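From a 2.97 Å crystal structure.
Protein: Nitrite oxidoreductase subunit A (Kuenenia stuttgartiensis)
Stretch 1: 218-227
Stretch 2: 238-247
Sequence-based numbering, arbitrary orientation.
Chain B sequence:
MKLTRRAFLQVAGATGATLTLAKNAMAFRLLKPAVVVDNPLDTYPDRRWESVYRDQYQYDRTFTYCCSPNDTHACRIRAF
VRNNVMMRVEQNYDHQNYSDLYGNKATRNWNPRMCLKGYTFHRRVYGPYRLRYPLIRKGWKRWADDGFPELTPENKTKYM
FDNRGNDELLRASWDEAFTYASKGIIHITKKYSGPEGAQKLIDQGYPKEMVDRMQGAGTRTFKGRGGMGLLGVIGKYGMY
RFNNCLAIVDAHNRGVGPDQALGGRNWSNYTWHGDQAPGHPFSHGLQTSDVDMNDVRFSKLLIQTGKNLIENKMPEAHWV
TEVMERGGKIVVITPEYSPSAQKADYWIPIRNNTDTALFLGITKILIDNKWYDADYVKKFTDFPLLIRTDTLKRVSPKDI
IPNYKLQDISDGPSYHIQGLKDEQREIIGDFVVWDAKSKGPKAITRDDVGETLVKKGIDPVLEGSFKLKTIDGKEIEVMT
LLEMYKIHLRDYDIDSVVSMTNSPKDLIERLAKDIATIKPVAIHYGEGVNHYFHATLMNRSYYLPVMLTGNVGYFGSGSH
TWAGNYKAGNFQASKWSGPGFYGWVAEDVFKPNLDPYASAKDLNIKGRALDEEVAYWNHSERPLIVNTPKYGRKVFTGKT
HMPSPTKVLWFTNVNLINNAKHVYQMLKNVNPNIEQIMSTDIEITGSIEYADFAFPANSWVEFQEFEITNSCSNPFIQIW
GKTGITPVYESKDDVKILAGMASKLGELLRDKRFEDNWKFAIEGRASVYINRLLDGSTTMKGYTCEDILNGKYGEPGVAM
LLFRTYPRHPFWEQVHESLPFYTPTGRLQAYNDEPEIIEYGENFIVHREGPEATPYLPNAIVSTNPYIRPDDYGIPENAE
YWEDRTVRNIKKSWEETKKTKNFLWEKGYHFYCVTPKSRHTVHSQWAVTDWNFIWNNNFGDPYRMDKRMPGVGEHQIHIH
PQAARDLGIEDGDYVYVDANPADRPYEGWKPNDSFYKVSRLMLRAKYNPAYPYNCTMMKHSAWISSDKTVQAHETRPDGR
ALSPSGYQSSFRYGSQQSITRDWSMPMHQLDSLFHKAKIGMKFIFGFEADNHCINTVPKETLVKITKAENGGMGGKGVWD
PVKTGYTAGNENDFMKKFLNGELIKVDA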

# COMPACT_ATOMS: atom_id res chain seq x y z
N GLY B 218 -25.57 10.70 34.11
CA GLY B 218 -24.30 10.01 34.28
C GLY B 218 -23.88 9.36 32.99
O GLY B 218 -22.69 9.25 32.69
N THR B 219 -24.86 8.92 32.21
CA THR B 219 -24.61 8.28 30.93
C THR B 219 -23.91 9.19 29.94
O THR B 219 -23.35 8.69 28.95
CB THR B 219 -25.93 7.80 30.35
OG1 THR B 219 -26.85 8.90 30.30
CG2 THR B 219 -26.53 6.72 31.23
N ARG B 220 -23.90 10.50 30.17
CA ARG B 220 -23.17 11.37 29.26
C ARG B 220 -21.66 11.27 29.43
O ARG B 220 -20.91 11.87 28.65
CB ARG B 220 -23.64 12.82 29.39
CG ARG B 220 -24.93 13.03 28.60
CD ARG B 220 -25.04 14.40 27.95
NE ARG B 220 -26.30 14.51 27.22
CZ ARG B 220 -27.02 15.63 27.11
NH1 ARG B 220 -28.15 15.61 26.42
NH2 ARG B 220 -26.62 16.76 27.68
N THR B 221 -21.21 10.55 30.46
CA THR B 221 -19.81 10.17 30.61
C THR B 221 -19.47 8.93 29.81
O THR B 221 -18.29 8.58 29.71
CB THR B 221 -19.47 9.95 32.08
OG1 THR B 221 -20.41 9.04 32.66
CG2 THR B 221 -19.53 11.26 32.85
N PHE B 222 -20.46 8.24 29.25
CA PHE B 222 -20.23 7.11 28.35
C PHE B 222 -20.00 7.64 26.95
O PHE B 222 -20.83 8.40 26.42
CB PHE B 222 -21.39 6.13 28.35
CG PHE B 222 -21.16 4.91 27.48
CD1 PHE B 222 -20.69 3.73 28.03
CD2 PHE B 222 -21.42 4.94 26.12
CE1 PHE B 222 -20.48 2.61 27.25
CE2 PHE B 222 -21.21 3.82 25.33
CZ PHE B 222 -20.74 2.66 25.90
N LYS B 223 -18.90 7.24 26.34
CA LYS B 223 -18.56 7.67 24.99
C LYS B 223 -18.56 6.44 24.09
O LYS B 223 -17.69 5.57 24.22
CB LYS B 223 -17.21 8.38 24.99
CG LYS B 223 -17.30 9.86 25.36
CD LYS B 223 -17.71 10.14 26.78
CE LYS B 223 -17.94 11.63 26.97
NZ LYS B 223 -16.72 12.44 26.65
N GLY B 224 -19.52 6.39 23.19
CA GLY B 224 -19.64 5.27 22.27
C GLY B 224 -19.36 5.69 20.85
O GLY B 224 -20.08 6.50 20.26
N ARG B 225 -18.29 5.15 20.28
CA ARG B 225 -17.86 5.50 18.94
C ARG B 225 -18.08 4.33 18.00
O ARG B 225 -17.50 3.26 18.21
CB ARG B 225 -16.39 5.90 18.93
CG ARG B 225 -15.82 6.01 17.53
CD ARG B 225 -14.73 7.07 17.45
NE ARG B 225 -14.31 7.25 16.06
CZ ARG B 225 -13.05 7.43 15.67
NH1 ARG B 225 -12.07 7.45 16.55
NH2 ARG B 225 -12.79 7.58 14.38
N GLY B 226 -18.90 4.52 16.98
CA GLY B 226 -18.89 3.57 15.88
C GLY B 226 -17.83 4.05 14.92
O GLY B 226 -18.00 5.11 14.31
N GLY B 227 -16.77 3.27 14.71
CA GLY B 227 -15.69 3.90 14.00
C GLY B 227 -15.93 3.79 12.51
O GLY B 227 -15.95 2.69 11.95
N GLY B 238 -24.19 1.01 14.47
CA GLY B 238 -25.04 0.52 15.53
C GLY B 238 -24.58 0.96 16.91
O GLY B 238 -25.38 0.93 17.85
N MET B 239 -23.31 1.36 17.04
CA MET B 239 -22.84 1.91 18.31
C MET B 239 -23.59 3.18 18.67
O MET B 239 -23.89 3.42 19.84
CB MET B 239 -21.34 2.18 18.22
CG MET B 239 -20.71 2.64 19.53
SD MET B 239 -20.76 1.36 20.79
CE MET B 239 -19.52 0.23 20.15
N TYR B 240 -23.90 4.02 17.67
CA TYR B 240 -24.71 5.20 17.93
C TYR B 240 -26.11 4.82 18.40
O TYR B 240 -26.71 5.54 19.21
CB TYR B 240 -24.80 6.08 16.68
CG TYR B 240 -23.50 6.77 16.31
CD1 TYR B 240 -22.37 6.66 17.11
CD2 TYR B 240 -23.41 7.53 15.15
CE1 TYR B 240 -21.19 7.30 16.76
CE2 TYR B 240 -22.24 8.17 14.80
CZ TYR B 240 -21.13 8.05 15.61
OH TYR B 240 -19.96 8.68 15.26
N ARG B 241 -26.64 3.70 17.91
CA ARG B 241 -27.91 3.20 18.41
C ARG B 241 -27.77 2.72 19.85
O ARG B 241 -28.66 2.95 20.68
CB ARG B 241 -28.41 2.07 17.51
CG ARG B 241 -29.83 1.60 17.80
CD ARG B 241 -30.20 0.47 16.85
NE ARG B 241 -31.57 -0.01 17.07
CZ ARG B 241 -32.63 0.46 16.42
NH1 ARG B 241 -32.49 1.42 15.52
NH2 ARG B 241 -33.84 -0.03 16.68
N PHE B 242 -26.65 2.06 20.17
CA PHE B 242 -26.40 1.63 21.54
C PHE B 242 -26.34 2.82 22.49
O PHE B 242 -26.92 2.78 23.58
CB PHE B 242 -25.10 0.83 21.60
CG PHE B 242 -24.78 0.29 22.97
CD1 PHE B 242 -25.43 -0.84 23.44
CD2 PHE B 242 -23.85 0.91 23.78
CE1 PHE B 242 -25.15 -1.34 24.70
CE2 PHE B 242 -23.56 0.41 25.03
CZ PHE B 242 -24.21 -0.72 25.50
N ASN B 243 -25.66 3.85 22.05
CA ASN B 243 -25.52 5.09 22.83
C ASN B 243 -26.91 5.65 23.07
O ASN B 243 -27.19 6.14 24.14
CB ASN B 243 -24.75 6.09 21.99
CG ASN B 243 -23.29 5.77 21.96
OD1 ASN B 243 -22.81 5.08 22.82
ND2 ASN B 243 -22.57 6.29 20.99
N ASN B 244 -27.75 5.59 22.06
CA ASN B 244 -29.12 6.11 22.21
C ASN B 244 -29.87 5.30 23.26
O ASN B 244 -30.55 5.89 24.06
CB ASN B 244 -29.83 6.08 20.86
CG ASN B 244 -31.12 6.85 20.92
OD1 ASN B 244 -31.39 7.51 21.90
ND2 ASN B 244 -31.92 6.75 19.89
N CYS B 245 -29.69 3.99 23.25
CA CYS B 245 -30.38 3.04 24.14
C CYS B 245 -30.02 3.31 25.59
O CYS B 245 -30.75 2.92 26.44
CB CYS B 245 -29.88 1.64 23.83
SG CYS B 245 -30.83 0.80 22.55
N LEU B 246 -28.85 3.83 25.84
CA LEU B 246 -28.44 4.08 27.22
C LEU B 246 -29.33 5.07 27.94
O LEU B 246 -29.19 5.24 29.15
CB LEU B 246 -26.99 4.57 27.25
CG LEU B 246 -25.96 3.51 26.86
CD1 LEU B 246 -24.59 4.14 26.80
CD2 LEU B 246 -25.98 2.36 27.85
N ALA B 247 -30.24 5.74 27.23
CA ALA B 247 -31.24 6.57 27.89
C ALA B 247 -32.07 5.75 28.88
O ALA B 247 -32.48 6.27 29.92
CB ALA B 247 -32.14 7.24 26.86

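A strand, 222-226, lies against a helix that runs through stretch 2, and the two segments pass in nearly opposite senses: their axes make an angle of 157° and come within 6.8 Å. Walking up the helix therefore means walking back down stretch 1, from Gly-226 to Thr-219. The first rule of this contact is that the strand gives up side chains where the helix comes closest.

Gly-238 opens the stretch without touching the strand, but its carbonyl O accepts a hydrogen bond from Phe-242 N. Met-239 is where the backbones draw together, its CA 4.9 Å from the CA of Gly-226. Its side chain points toward the strand and lies along the main chain, with Met-239 CG 3.5 Å from Arg-225 C and Met-239 CB 3.6 Å from Gly-226 N. A CB on Gly-226 would also point toward the helix, and would sit tightly against the CB of Met-239. Arg-225, between Gly-224 and Gly-226, points its CB away; its backbone lies under Met-239, and its guanidinium is hydrogen-bonded elsewhere in the structure.

Tyr-240 leaves the helix sideways, yet its ring reaches back: Tyr-240 CE1 is 3.6 Å from Gly-226 N and 3.8 Å from Gly-224 O, the latter at the ring edge. Arg-241 faces out of reach of the strand.

One turn after Met-239, Phe-242 points toward the strand and meets Phe-222: Phe-242 CE2 lies 3.7 Å from Phe-222 CZ. The rings are oblique, with planes at 55° and centroids 5.9 Å apart, an apolar contact without a formal stack.

Asn-243 supplies the one hydrogen bond across the contact. Its CB also departs sideways, but the amide swings in and Asn-243 ND2 donates to Gly-224 O at 2.6 Å, satisfying a strand carbonyl with a side chain. Here the absent side chain matters most: an ideal CB on Gly-224 would lie 1.9 Å from Asn-243 OD1, a clash. That same Asn-243 OD1 sits at the edge of the Phe-222 ring, 3.2 Å from Phe-222 CE2, where the ring presents its weakly positive C-H rim to the oxygen.

Asn-244 and Cys-245 turn elsewhere. Leu-246 then closes the contact over one face of Phe-222: Leu-246 CD1 lies 3.7 Å from the centroid of the Phe-222 ring and 3.3 Å from Phe-222 CD2, a CH-pi arrangement. Leu-246 O meets Thr-219 CG2 at 3.7 Å, in the 3-10 segment before the strand. Ala-247 points away. The pattern is economical: glycines for close approach, one amide for polarity, and Phe-222 as the shared apolar anchor.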